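Local coordinates for SspB protein (Streptomyces clavuligerus, PDB 6JUF) that probably acts as a metal-dependent DNA nuclease in the SspABCD-SspE system, a bacterial anti-phage defence that senses phosphorothioate-modified DNA, at residues A59-S64 and M83-T88; L137-R142 and T149-R154; A277-V282 and L289-A294. All coordinates share one frame; numbering follows the deposited sequence.

Interaction 1. Residues A59-S64 and M83-T88; sequences AMRYWS and MLSYPT
Arg61 reaches from helix 57-66 to Met83 and Ser85 on the second strand of a beta-hairpin, whose strands are 70-74 and 83-87. The contact is a helix laid beside a hairpin, joined mainly through one side chain and two waters.

The ionic part lies at the arginine. CG stands anti to the backbone N (chi1 176°) and the chain stays extended to NE. This carries the guanidinium out to the hairpin, where NE makes a salt bridge with Glu72 on the partner strand 70-74.

Van der Waals contact is sparse. Arg61 NH2 lies 3.7 Å from Met83 CB, and the two side chains cross at about a right angle. Arg61 NH2 also comes within 3.2 Å of Met83 O, but the angle is too poor for a hydrogen bond. Phe41 touches both Arg61 and Ser85.

Water does the remaining bridging. One water sits at the guanidinium edge, in its plane, and takes a bond from Arg61 NH2 at 3.1 Å; its bond from Met83 N is weak. A second water donates to Arg61 O at 3.2 Å and accepts from Ser85 OG at 2.9 Å.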
ATOM      1  N   ALA B  59     -14.172  -3.019  12.841  1.00  8.29           N
ATOM      2  CA  ALA B  59     -12.759  -3.288  12.520  1.00  8.23           C
ATOM      3  C   ALA B  59     -12.015  -1.976  12.254  1.00  8.04           C
ATOM      4  O   ALA B  59     -10.902  -1.774  12.708  1.00  9.06           O
ATOM      5  CB  ALA B  59     -12.648  -4.242  11.340  1.00  9.25           C
ATOM      6  N   MET B  60     -12.655  -1.068  11.527  1.00  9.04           N
ATOM      7  CA  MET B  60     -12.038   0.245  11.247  1.00 10.15           C
ATOM      8  C   MET B  60     -11.792   1.046  12.552  1.00  8.98           C
ATOM      9  O   MET B  60     -10.710   1.600  12.753  1.00  9.55           O
ATOM     10  CB  MET B  60     -12.943   1.028  10.292  1.00 12.09           C
ATOM     11  CG  MET B  60     -12.422   2.413   9.905  1.00 11.81           C
ATOM     12  SD  MET B  60     -13.661   3.241   8.918  1.00 13.57           S
ATOM     13  CE  MET B  60     -12.675   4.305   7.875  1.00 14.84           C
ATOM     14  N   ARG B  61     -12.807   1.061  13.431  1.00  7.84           N
ATOM     15  CA  ARG B  61     -12.697   1.683  14.744  1.00  7.94           C
ATOM     16  C   ARG B  61     -11.552   1.063  15.562  1.00  7.91           C
ATOM     17  O   ARG B  61     -10.718   1.794  16.152  1.00  8.60           O
ATOM     18  CB  ARG B  61     -14.050   1.495  15.444  1.00  8.73           C
ATOM     19  CG  ARG B  61     -14.127   2.000  16.910  1.00 10.02           C
ATOM     20  CD  ARG B  61     -15.483   1.596  17.489  1.00  8.66           C
ATOM     21  NE  ARG B  61     -15.561   1.935  18.881  1.00 14.13           N
ATOM     22  CZ  ARG B  61     -16.697   1.852  19.577  1.00 14.55           C
ATOM     23  NH1 ARG B  61     -17.817   1.457  18.938  1.00 14.78           N
ATOM     24  NH2 ARG B  61     -16.705   2.161  20.869  1.00 16.88           N
ATOM     25  N   TYR B  62     -11.506  -0.285  15.583  1.00  7.16           N
ATOM     26  CA  TYR B  62     -10.509  -1.045  16.312  1.00  7.43           C
ATOM     27  C   TYR B  62      -9.083  -0.650  15.865  1.00  7.67           C
ATOM     28  O   TYR B  62      -8.211  -0.390  16.665  1.00  9.34           O
ATOM     29  CB  TYR B  62     -10.762  -2.567  16.162  1.00  7.18           C
ATOM     30  CG  TYR B  62      -9.568  -3.336  16.691  1.00  8.67           C
ATOM     31  CD1 TYR B  62      -9.411  -3.606  18.058  1.00 10.41           C
ATOM     32  CD2 TYR B  62      -8.555  -3.757  15.783  1.00  8.43           C
ATOM     33  CE1 TYR B  62      -8.264  -4.242  18.522  1.00 10.21           C
ATOM     34  CE2 TYR B  62      -7.416  -4.425  16.263  1.00  8.77           C
ATOM     35  CZ  TYR B  62      -7.294  -4.646  17.651  1.00  9.65           C
ATOM     36  OH  TYR B  62      -6.158  -5.259  18.123  1.00  8.60           O
ATOM     37  N   TRP B  63      -8.889  -0.602  14.554  1.00  8.02           N
ATOM     38  CA  TRP B  63      -7.540  -0.373  14.009  1.00  7.62           C
ATOM     39  C   TRP B  63      -7.081   1.018  14.391  1.00  7.76           C
ATOM     40  O   TRP B  63      -5.907   1.226  14.710  1.00  7.81           O
ATOM     41  CB  TRP B  63      -7.407  -0.646  12.516  1.00  7.54           C
ATOM     42  CG  TRP B  63      -7.325  -2.096  12.226  1.00  7.80           C
ATOM     43  CD1 TRP B  63      -8.160  -2.853  11.418  1.00  8.51           C
ATOM     44  CD2 TRP B  63      -6.293  -3.022  12.730  1.00  8.08           C
ATOM     45  NE1 TRP B  63      -7.741  -4.201  11.412  1.00  8.37           N
ATOM     46  CE2 TRP B  63      -6.618  -4.348  12.172  1.00  8.39           C
ATOM     47  CE3 TRP B  63      -5.141  -2.878  13.532  1.00  6.91           C
ATOM     48  CZ2 TRP B  63      -5.846  -5.481  12.463  1.00  9.29           C
ATOM     49  CZ3 TRP B  63      -4.373  -4.035  13.805  1.00  7.76           C
ATOM     50  CH2 TRP B  63      -4.723  -5.286  13.284  1.00  8.76           C
ATOM     51  N   SER B  64      -7.977   2.003  14.337  1.00  8.00           N
ATOM     52  CA  SER B  64      -7.554   3.366  14.772  1.00  9.09           C
ATOM     53  C   SER B  64      -7.116   3.392  16.244  1.00  8.07           C
ATOM     54  O   SER B  64      -6.094   4.017  16.537  1.00 10.11           O
ATOM     55  CB  SER B  64      -8.717   4.330  14.625  1.00 13.00           C
ATOM     56  OG  SER B  64      -8.764   4.712  13.268  1.00 14.94           O
ATOM     57  N   MET B  83     -18.999   4.580  24.046  1.00 20.68           N
ATOM     58  CA  MET B  83     -17.571   4.968  24.029  1.00 17.62           C
ATOM     59  C   MET B  83     -17.342   5.719  22.736  1.00 16.52           C
ATOM     60  O   MET B  83     -17.445   5.162  21.641  1.00 15.43           O
ATOM     61  CB  MET B  83     -16.638   3.754  24.164  1.00 16.37           C
ATOM     62  CG  MET B  83     -16.666   3.157  25.584  1.00 22.64           C
ATOM     63  SD  MET B  83     -15.713   4.170  26.687  1.00 22.21           S
ATOM     64  CE  MET B  83     -14.028   3.697  26.313  1.00 18.68           C
ATOM     65  N   LEU B  84     -17.092   6.996  22.863  1.00 16.06           N
ATOM     66  CA  LEU B  84     -16.848   7.843  21.714  1.00 12.55           C
ATOM     67  C   LEU B  84     -15.326   7.817  21.359  1.00 11.70           C
ATOM     68  O   LEU B  84     -14.492   7.538  22.210  1.00 13.31           O
ATOM     69  CB  LEU B  84     -17.270   9.300  21.999  1.00 14.31           C
ATOM     70  CG  LEU B  84     -18.730   9.561  22.458  1.00 18.99           C
ATOM     71  CD1 LEU B  84     -19.151  10.977  22.127  1.00 16.28           C
ATOM     72  CD2 LEU B  84     -19.700   8.615  21.828  1.00 18.18           C
ATOM     73  N   SER B  85     -15.010   8.283  20.133  1.00 11.50           N
ATOM     74  CA  SER B  85     -13.579   8.263  19.631  1.00 10.36           C
ATOM     75  C   SER B  85     -13.005   9.645  19.402  1.00 11.85           C
ATOM     76  O   SER B  85     -13.779  10.543  19.055  1.00 12.97           O
ATOM     77  CB  SER B  85     -13.476   7.462  18.323  1.00 11.76           C
ATOM     78  OG  SER B  85     -13.770   6.104  18.600  1.00 12.47           O
ATOM     79  N   TYR B  86     -11.730   9.838  19.703  1.00 11.40           N
ATOM     80  CA  TYR B  86     -11.080  11.160  19.645  1.00  9.72           C
ATOM     81  C   TYR B  86      -9.712  10.888  19.024  1.00 10.53           C
ATOM     82  O   TYR B  86      -9.035   9.984  19.465  1.00 11.49           O
ATOM     83  CB  TYR B  86     -10.995  11.792  21.023  1.00 11.85           C
ATOM     84  CG  TYR B  86     -12.355  11.893  21.676  1.00 12.46           C
ATOM     85  CD1 TYR B  86     -13.128  13.040  21.465  1.00 11.17           C
ATOM     86  CD2 TYR B  86     -12.846  10.876  22.517  1.00 13.04           C
ATOM     87  CE1 TYR B  86     -14.404  13.140  22.048  1.00 12.78           C
ATOM     88  CE2 TYR B  86     -14.105  10.951  23.075  1.00 14.65           C
ATOM     89  CZ  TYR B  86     -14.852  12.103  22.867  1.00 14.66           C
ATOM     90  OH  TYR B  86     -16.075  12.238  23.436  1.00 17.55           O
ATOM     91  N   PRO B  87      -9.329  11.705  18.027  1.00  8.75           N
ATOM     92  CA  PRO B  87      -8.012  11.583  17.419  1.00  8.88           C
ATOM     93  C   PRO B  87      -6.856  11.985  18.378  1.00  9.37           C
ATOM     94  O   PRO B  87      -6.964  12.982  19.096  1.00  9.87           O
ATOM     95  CB  PRO B  87      -8.077  12.571  16.212  1.00  8.44           C
ATOM     96  CG  PRO B  87      -8.987  13.680  16.697  1.00  8.43           C
ATOM     97  CD  PRO B  87     -10.023  12.954  17.578  1.00  9.68           C
ATOM     98  N   THR B  88      -5.759  11.195  18.384  1.00  9.22           N
ATOM     99  CA  THR B  88      -4.647  11.487  19.246  1.00 10.33           C
ATOM    100  C   THR B  88      -3.778  12.529  18.588  1.00  9.18           C
ATOM    101  O   THR B  88      -3.860  12.717  17.335  1.00  9.43           O
ATOM    102  CB  THR B  88      -3.824  10.221  19.480  1.00 10.57           C
ATOM    103  OG1 THR B  88      -3.368   9.749  18.194  1.00  8.95           O
ATOM    104  CG2 THR B  88      -4.644   9.137  20.125  1.00  8.84           C
TER
HETATM  105  O   HOH W   1     -11.629   4.245  17.909  1.00 14.46           O
HETATM  106  O   HOH W   2     -19.535   1.986  22.051  1.00 20.88           O

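Interaction 2. Residues L137-R142 and T149-R154; sequences LAPFSR and TQVIVR
Val151 is the bump of this contact, and Ala138, Pro139 and Phe140 form the hollow that takes it. Val151 projects from helix 145-159. The hollow is the loop between helix 129-137 and the short strand 142-144, so the contact joins this connection to the helix that follows.

The two methyls divide the work. CG1 is anti to the backbone N (chi1 179°) and enters the bend at the start of the loop. There it lies 4.0 Å from Pro139 CD and 4.1 Å from Ala138 CA. Val151 CG2 turns to Phe140 and comes in obliquely at the far end of the ring. It is 3.4 Å from Phe140 CE1 and 3.2 Å from Phe140 CZ, the latter unusually short for two carbons.

Phe140 CG sits between its backbone N and carbonyl carbon (chi1 46°). This folds the ring back along the loop. Pro139 CD then lies 4.0 Å above one ring face of Phe140, offset toward the rim. Val133 of helix 129-137 also touches Val151.

The loop's polar ties go elsewhere, from Ala138 O to Arg266 and from Ser141 OG to Arg269. The link between the two segments is therefore purely van der Waals, without a directional bond.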
ATOM      1  N   LEU B 137       6.797 -12.471  23.254  1.00  9.79           N
ATOM      2  CA  LEU B 137       6.725 -13.539  24.319  1.00 11.81           C
ATOM      3  C   LEU B 137       6.904 -14.970  23.827  1.00 12.96           C
ATOM      4  O   LEU B 137       7.324 -15.838  24.590  1.00 14.80           O
ATOM      5  CB  LEU B 137       5.426 -13.437  25.131  1.00 12.50           C
ATOM      6  CG  LEU B 137       5.235 -12.105  25.900  1.00 13.36           C
ATOM      7  CD1 LEU B 137       3.905 -12.051  26.643  1.00 14.99           C
ATOM      8  CD2 LEU B 137       6.311 -11.893  26.916  1.00 15.37           C
ATOM      9  N   ALA B 138       6.673 -15.206  22.549  1.00 10.11           N
ATOM     10  CA  ALA B 138       6.785 -16.576  22.016  1.00 11.32           C
ATOM     11  C   ALA B 138       8.217 -17.057  22.081  1.00 11.38           C
ATOM     12  O   ALA B 138       9.137 -16.266  21.824  1.00 11.89           O
ATOM     13  CB  ALA B 138       6.276 -16.667  20.558  1.00 14.39           C
ATOM     14  N   PRO B 139       8.430 -18.330  22.425  1.00 12.58           N
ATOM     15  CA  PRO B 139       9.840 -18.787  22.598  1.00 12.94           C
ATOM     16  C   PRO B 139      10.466 -19.171  21.228  1.00 11.46           C
ATOM     17  O   PRO B 139      11.630 -19.476  21.146  1.00 11.29           O
ATOM     18  CB  PRO B 139       9.692 -20.027  23.473  1.00 15.04           C
ATOM     19  CG  PRO B 139       8.344 -20.557  23.103  1.00 14.08           C
ATOM     20  CD  PRO B 139       7.464 -19.339  22.829  1.00 12.33           C
ATOM     21  N   PHE B 140       9.669 -19.184  20.157  1.00 13.39           N
ATOM     22  CA  PHE B 140      10.097 -19.616  18.819  1.00 12.00           C
ATOM     23  C   PHE B 140       9.825 -18.521  17.783  1.00 14.89           C
ATOM     24  O   PHE B 140       8.973 -17.651  17.994  1.00 17.00           O
ATOM     25  CB  PHE B 140       9.445 -20.988  18.395  1.00 16.46           C
ATOM     26  CG  PHE B 140       7.953 -21.065  18.660  1.00 16.98           C
ATOM     27  CD1 PHE B 140       7.452 -21.886  19.656  1.00 20.48           C
ATOM     28  CD2 PHE B 140       7.053 -20.249  17.935  1.00 18.93           C
ATOM     29  CE1 PHE B 140       6.090 -21.922  19.926  1.00 22.27           C
ATOM     30  CE2 PHE B 140       5.675 -20.293  18.201  1.00 18.91           C
ATOM     31  CZ  PHE B 140       5.213 -21.140  19.208  1.00 17.01           C
ATOM     32  N   SER B 141      10.562 -18.564  16.684  1.00 12.74           N
ATOM     33  CA  SER B 141      10.357 -17.659  15.528  1.00 12.66           C
ATOM     34  C   SER B 141       9.791 -18.365  14.335  1.00 12.89           C
ATOM     35  O   SER B 141       9.302 -17.689  13.393  1.00 15.00           O
ATOM     36  CB  SER B 141      11.668 -16.958  15.117  1.00 13.76           C
ATOM     37  OG  SER B 141      11.936 -15.898  16.035  1.00 20.75           O
ATOM     38  N   ARG B 142       9.859 -19.695  14.315  1.00 12.74           N
ATOM     39  CA  ARG B 142       9.258 -20.497  13.250  1.00 13.99           C
ATOM     40  C   ARG B 142       8.132 -21.346  13.843  1.00 14.19           C
ATOM     41  O   ARG B 142       8.272 -21.936  14.897  1.00 17.68           O
ATOM     42  CB  ARG B 142      10.333 -21.349  12.553  1.00 14.14           C
ATOM     43  CG  ARG B 142       9.736 -22.249  11.502  1.00 20.08           C
ATOM     44  CD  ARG B 142      10.603 -23.441  11.246  1.00 29.63           C
ATOM     45  NE  ARG B 142      11.183 -23.346   9.927  1.00 37.00           N
ATOM     46  CZ  ARG B 142      11.341 -24.394   9.119  1.00 50.18           C
ATOM     47  NH1 ARG B 142      10.932 -25.626   9.495  1.00 46.06           N
ATOM     48  NH2 ARG B 142      11.881 -24.210   7.918  1.00 53.82           N
ATOM     49  N   THR B 149      -1.090 -20.200  17.903  1.00 10.88           N
ATOM     50  CA  THR B 149      -2.328 -20.171  18.657  1.00 10.92           C
ATOM     51  C   THR B 149      -2.140 -20.751  20.083  1.00 12.14           C
ATOM     52  O   THR B 149      -2.580 -20.146  21.074  1.00 13.95           O
ATOM     53  CB  THR B 149      -3.447 -20.926  17.896  1.00 10.54           C
ATOM     54  OG1 THR B 149      -3.722 -20.204  16.684  1.00 12.36           O
ATOM     55  CG2 THR B 149      -4.734 -21.025  18.774  1.00 13.85           C
ATOM     56  N   GLN B 150      -1.465 -21.903  20.176  1.00 11.88           N
ATOM     57  CA  GLN B 150      -1.305 -22.550  21.507  1.00 14.73           C
ATOM     58  C   GLN B 150      -0.468 -21.710  22.480  1.00 12.41           C
ATOM     59  O   GLN B 150      -0.782 -21.611  23.687  1.00 14.20           O
ATOM     60  CB  GLN B 150      -0.780 -23.991  21.356  1.00 21.04           C
ATOM     61  CG  GLN B 150      -1.886 -24.911  20.840  1.00 27.61           C
ATOM     62  CD  GLN B 150      -3.182 -24.835  21.670  1.00 37.60           C
ATOM     63  OE1 GLN B 150      -4.291 -24.568  21.129  1.00 34.43           O
ATOM     64  NE2 GLN B 150      -3.060 -25.098  22.987  1.00 45.23           N
ATOM     65  N   VAL B 151       0.574 -21.051  21.967  1.00 11.64           N
ATOM     66  CA  VAL B 151       1.354 -20.166  22.814  1.00 13.29           C
ATOM     67  C   VAL B 151       0.530 -18.991  23.336  1.00 11.83           C
ATOM     68  O   VAL B 151       0.590 -18.660  24.505  1.00 13.40           O
ATOM     69  CB  VAL B 151       2.673 -19.744  22.143  1.00 16.24           C
ATOM     70  CG1 VAL B 151       3.462 -18.782  23.047  1.00 15.77           C
ATOM     71  CG2 VAL B 151       3.502 -20.982  21.957  1.00 23.83           C
ATOM     72  N   ILE B 152      -0.270 -18.389  22.457  1.00 10.13           N
ATOM     73  CA  ILE B 152      -1.106 -17.291  22.902  1.00 10.38           C
ATOM     74  C   ILE B 152      -2.130 -17.777  23.951  1.00 12.04           C
ATOM     75  O   ILE B 152      -2.310 -17.122  24.946  1.00 13.55           O
ATOM     76  CB  ILE B 152      -1.811 -16.579  21.747  1.00 10.01           C
ATOM     77  CG1 ILE B 152      -0.757 -15.955  20.815  1.00 10.58           C
ATOM     78  CG2 ILE B 152      -2.752 -15.537  22.301  1.00 11.84           C
ATOM     79  CD1 ILE B 152      -1.250 -15.673  19.407  1.00 10.85           C
ATOM     80  N   VAL B 153      -2.745 -18.944  23.698  1.00 11.83           N
ATOM     81  CA  VAL B 153      -3.712 -19.528  24.647  1.00 13.51           C
ATOM     82  C   VAL B 153      -3.048 -19.659  26.037  1.00 12.42           C
ATOM     83  O   VAL B 153      -3.643 -19.316  27.025  1.00 16.27           O
ATOM     84  CB  VAL B 153      -4.197 -20.901  24.185  1.00 16.62           C
ATOM     85  CG1 VAL B 153      -4.871 -21.716  25.318  1.00 17.10           C
ATOM     86  CG2 VAL B 153      -5.077 -20.750  22.948  1.00 13.58           C
ATOM     87  N   ARG B 154      -1.806 -20.177  26.074  1.00 15.63           N
ATOM     88  CA  ARG B 154      -1.091 -20.388  27.326  1.00 17.07           C
ATOM     89  C   ARG B 154      -0.980 -19.068  28.087  1.00 14.01           C
ATOM     90  O   ARG B 154      -1.270 -18.996  29.280  1.00 18.88           O
ATOM     91  CB  ARG B 154       0.268 -21.043  27.022  1.00 18.27           C
ATOM     92  CG  ARG B 154       1.049 -21.551  28.233  1.00 24.91           C
ATOM     93  CD  ARG B 154       2.451 -22.035  27.836  1.00 39.09           C
ATOM     94  NE  ARG B 154       3.449 -20.947  27.880  1.00 39.18           N
ATOM     95  CZ  ARG B 154       4.014 -20.474  29.001  1.00 44.76           C
ATOM     96  NH1 ARG B 154       3.691 -20.968  30.193  1.00 57.21           N
ATOM     97  NH2 ARG B 154       4.909 -19.503  28.944  1.00 45.94           N
TER

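Interaction 3. Residues A277-V282 and L289-A294; sequences AALEKV and LQLVEA
The flat group here is the Glu280 carboxylate, and Leu291 CD1 lies beside it, 3.8 Å from Glu280 OE1. Elsewhere Glu280 OE1 forms a salt bridge with Arg298 NH1, on the neighbouring strand 298-302. The bridge draws the acid toward that strand, while its CG packs on Leu291.

The order of helices and strands, with a three-stranded antiparallel sheet in order 1-3-2, is consistent with a winged-helix domain. Helix 272-285 precedes the probable wing hairpin, made of strands 289-293 and 298-302. The short axes of the helix and strand 289-293 approach to 8.2 Å, and the directions differ by 132°.

Leu291 carries most of the contact. Its CA-CB bond points at the helix, and its two methyls each meet a different helix residue. Leu291 CD1 presses on Glu280 CG at 3.4 Å. Leu291 CD2 meets Leu279 CB at 4.0 Å and Leu279 CD1 at 4.1 Å. Both helix side chains cross Leu291 at about a right angle. Leu254 of helix 254-259 touches Leu279 and Leu291 alike.

The other strand residue facing the helix, Leu289, is buried more fully. Leu239 and Leu309 from two further helices adjoin it. The pairing with the helix ends at Val282 CG1, which lies 4.3 Å from Leu289 CD1.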
ATOM      1  N   ALA B 277      24.416   0.378  15.501  1.00 11.84           N
ATOM      2  CA  ALA B 277      24.814   1.186  14.329  1.00 13.86           C
ATOM      3  C   ALA B 277      23.853   2.347  14.097  1.00 14.17           C
ATOM      4  O   ALA B 277      24.287   3.474  13.769  1.00 15.73           O
ATOM      5  CB  ALA B 277      24.948   0.342  13.082  1.00 15.18           C
ATOM      6  N   ALA B 278      22.565   2.122  14.302  1.00 11.26           N
ATOM      7  CA  ALA B 278      21.575   3.201  14.159  1.00 10.80           C
ATOM      8  C   ALA B 278      21.779   4.256  15.242  1.00 12.27           C
ATOM      9  O   ALA B 278      21.710   5.463  14.953  1.00 11.75           O
ATOM     10  CB  ALA B 278      20.163   2.648  14.230  1.00 10.93           C
ATOM     11  N   LEU B 279      22.026   3.821  16.489  1.00 10.89           N
ATOM     12  CA  LEU B 279      22.150   4.777  17.580  1.00 10.64           C
ATOM     13  C   LEU B 279      23.444   5.600  17.406  1.00 12.82           C
ATOM     14  O   LEU B 279      23.513   6.756  17.801  1.00 13.12           O
ATOM     15  CB  LEU B 279      22.128   4.048  18.929  1.00 11.41           C
ATOM     16  CG  LEU B 279      20.817   3.374  19.323  1.00 10.16           C
ATOM     17  CD1 LEU B 279      21.006   2.552  20.592  1.00 13.24           C
ATOM     18  CD2 LEU B 279      19.676   4.368  19.433  1.00 12.71           C
ATOM     19  N   GLU B 280      24.441   4.985  16.796  1.00 12.65           N
ATOM     20  CA  GLU B 280      25.705   5.741  16.600  1.00 15.24           C
ATOM     21  C   GLU B 280      25.488   6.870  15.624  1.00 14.89           C
ATOM     22  O   GLU B 280      25.981   7.986  15.796  1.00 15.24           O
ATOM     23  CB  GLU B 280      26.786   4.806  16.082  1.00 14.88           C
ATOM     24  CG  GLU B 280      27.221   3.865  17.209  1.00 23.97           C
ATOM     25  CD  GLU B 280      28.503   3.123  16.962  1.00 37.74           C
ATOM     26  OE1 GLU B 280      29.171   2.849  17.963  1.00 45.74           O
ATOM     27  OE2 GLU B 280      28.868   2.826  15.804  1.00 45.92           O
ATOM     28  N   LYS B 281      24.792   6.555  14.524  1.00 15.48           N
ATOM     29  CA  LYS B 281      24.487   7.562  13.516  1.00 14.77           C
ATOM     30  C   LYS B 281      23.669   8.699  14.082  1.00 15.87           C
ATOM     31  O   LYS B 281      23.969   9.864  13.869  1.00 17.29           O
ATOM     32  CB  LYS B 281      23.781   6.886  12.324  1.00 17.90           C
ATOM     33  CG  LYS B 281      23.695   7.771  11.104  1.00 24.41           C
ATOM     34  CD  LYS B 281      23.154   6.912   9.990  1.00 33.56           C
ATOM     35  CE  LYS B 281      22.355   7.709   8.973  1.00 33.21           C
ATOM     36  NZ  LYS B 281      21.944   6.687   7.956  1.00 36.44           N
ATOM     37  N   VAL B 282      22.707   8.368  14.932  1.00 15.34           N
ATOM     38  CA  VAL B 282      21.822   9.381  15.495  1.00 15.98           C
ATOM     39  C   VAL B 282      22.499  10.164  16.600  1.00 17.99           C
ATOM     40  O   VAL B 282      22.373  11.373  16.647  1.00 20.90           O
ATOM     41  CB  VAL B 282      20.481   8.750  15.896  1.00 16.89           C
ATOM     42  CG1 VAL B 282      19.545   9.778  16.523  1.00 16.56           C
ATOM     43  CG2 VAL B 282      19.796   8.182  14.666  1.00 17.65           C
ATOM     44  N   LEU B 289      22.776  12.563  23.363  1.00 12.12           N
ATOM     45  CA  LEU B 289      22.790  11.110  23.301  1.00 13.39           C
ATOM     46  C   LEU B 289      24.219  10.607  23.164  1.00 13.14           C
ATOM     47  O   LEU B 289      25.005  11.148  22.415  1.00 15.93           O
ATOM     48  CB  LEU B 289      21.971  10.594  22.085  1.00 13.96           C
ATOM     49  CG  LEU B 289      20.511  11.062  22.063  1.00 15.57           C
ATOM     50  CD1 LEU B 289      19.872  10.524  20.783  1.00 16.08           C
ATOM     51  CD2 LEU B 289      19.707  10.625  23.303  1.00 12.25           C
ATOM     52  N   GLN B 290      24.540   9.542  23.891  1.00 14.17           N
ATOM     53  CA  GLN B 290      25.851   8.873  23.740  1.00 15.42           C
ATOM     54  C   GLN B 290      25.687   7.360  23.813  1.00 14.44           C
ATOM     55  O   GLN B 290      24.743   6.830  24.371  1.00 14.77           O
ATOM     56  CB  GLN B 290      26.873   9.292  24.830  1.00 16.45           C
ATOM     57  CG  GLN B 290      27.308  10.741  24.695  1.00 18.91           C
ATOM     58  CD  GLN B 290      28.515  11.061  25.589  1.00 24.66           C
ATOM     59  OE1 GLN B 290      28.964  10.221  26.364  1.00 24.10           O
ATOM     60  NE2 GLN B 290      29.079  12.238  25.427  1.00 27.91           N
ATOM     61  N   LEU B 291      26.628   6.670  23.215  1.00 12.59           N
ATOM     62  CA  LEU B 291      26.814   5.264  23.474  1.00 14.79           C
ATOM     63  C   LEU B 291      28.038   5.156  24.366  1.00 18.49           C
ATOM     64  O   LEU B 291      29.092   5.651  24.008  1.00 18.47           O
ATOM     65  CB  LEU B 291      27.040   4.440  22.211  1.00 18.27           C
ATOM     66  CG  LEU B 291      25.808   4.164  21.319  1.00 16.59           C
ATOM     67  CD1 LEU B 291      26.197   3.019  20.387  1.00 23.76           C
ATOM     68  CD2 LEU B 291      24.579   3.715  22.112  1.00 20.86           C
ATOM     69  N   VAL B 292      27.870   4.508  25.520  1.00 14.45           N
ATOM     70  CA  VAL B 292      28.921   4.421  26.545  1.00 17.31           C
ATOM     71  C   VAL B 292      29.156   2.963  26.932  1.00 21.94           C
ATOM     72  O   VAL B 292      28.227   2.169  26.966  1.00 23.60           O
ATOM     73  CB  VAL B 292      28.526   5.264  27.776  1.00 20.21           C
ATOM     74  CG1 VAL B 292      29.502   5.086  28.929  1.00 29.92           C
ATOM     75  CG2 VAL B 292      28.431   6.741  27.389  1.00 22.41           C
ATOM     76  N   GLU B 293      30.395   2.597  27.209  1.00 22.42           N
ATOM     77  CA  GLU B 293      30.709   1.253  27.698  1.00 22.06           C
ATOM     78  C   GLU B 293      30.859   1.315  29.200  1.00 25.78           C
ATOM     79  O   GLU B 293      31.612   2.135  29.714  1.00 28.64           O
ATOM     80  CB  GLU B 293      32.020   0.757  27.117  1.00 28.04           C
ATOM     81  CG  GLU B 293      32.013   0.630  25.614  1.00 48.74           C
ATOM     82  CD  GLU B 293      32.781  -0.577  25.140  1.00 48.99           C
ATOM     83  OE1 GLU B 293      33.532  -1.178  25.955  1.00 43.98           O
ATOM     84  OE2 GLU B 293      32.613  -0.915  23.951  1.00 72.07           O
ATOM     85  N   ALA B 294      30.134   0.466  29.920  1.00 24.85           N
ATOM     86  CA  ALA B 294      30.219   0.509  31.376  1.00 27.85           C
ATOM     87  C   ALA B 294      30.781  -0.797  31.875  1.00 38.35           C
ATOM     88  O   ALA B 294      31.897  -0.848  32.361  1.00 49.92           O
ATOM     89  CB  ALA B 294      28.898   0.837  32.028  1.00 30.99           C
TER

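The three contacts follow one another along the chain and do not touch. Interaction 1 is the one near the annotated metal site: the Arg61 side chain lies about 9 Å from that of Glu18, which binds magnesium in a structure of this protein. No magnesium is bound to this chain. Interactions 2 and 3 lie away from that site, with centres about 33 Å apart. Each involves a different three-stranded sheet: strand 142-144 begins where the loop of interaction 2 ends, and 289-293 is an edge strand in interaction 3. Interactions 1 and 3 are on opposite sides of the chain's centre, about 37 Å apart between centres. Interaction 1 is bridged by water, while the other two are mainly apolar.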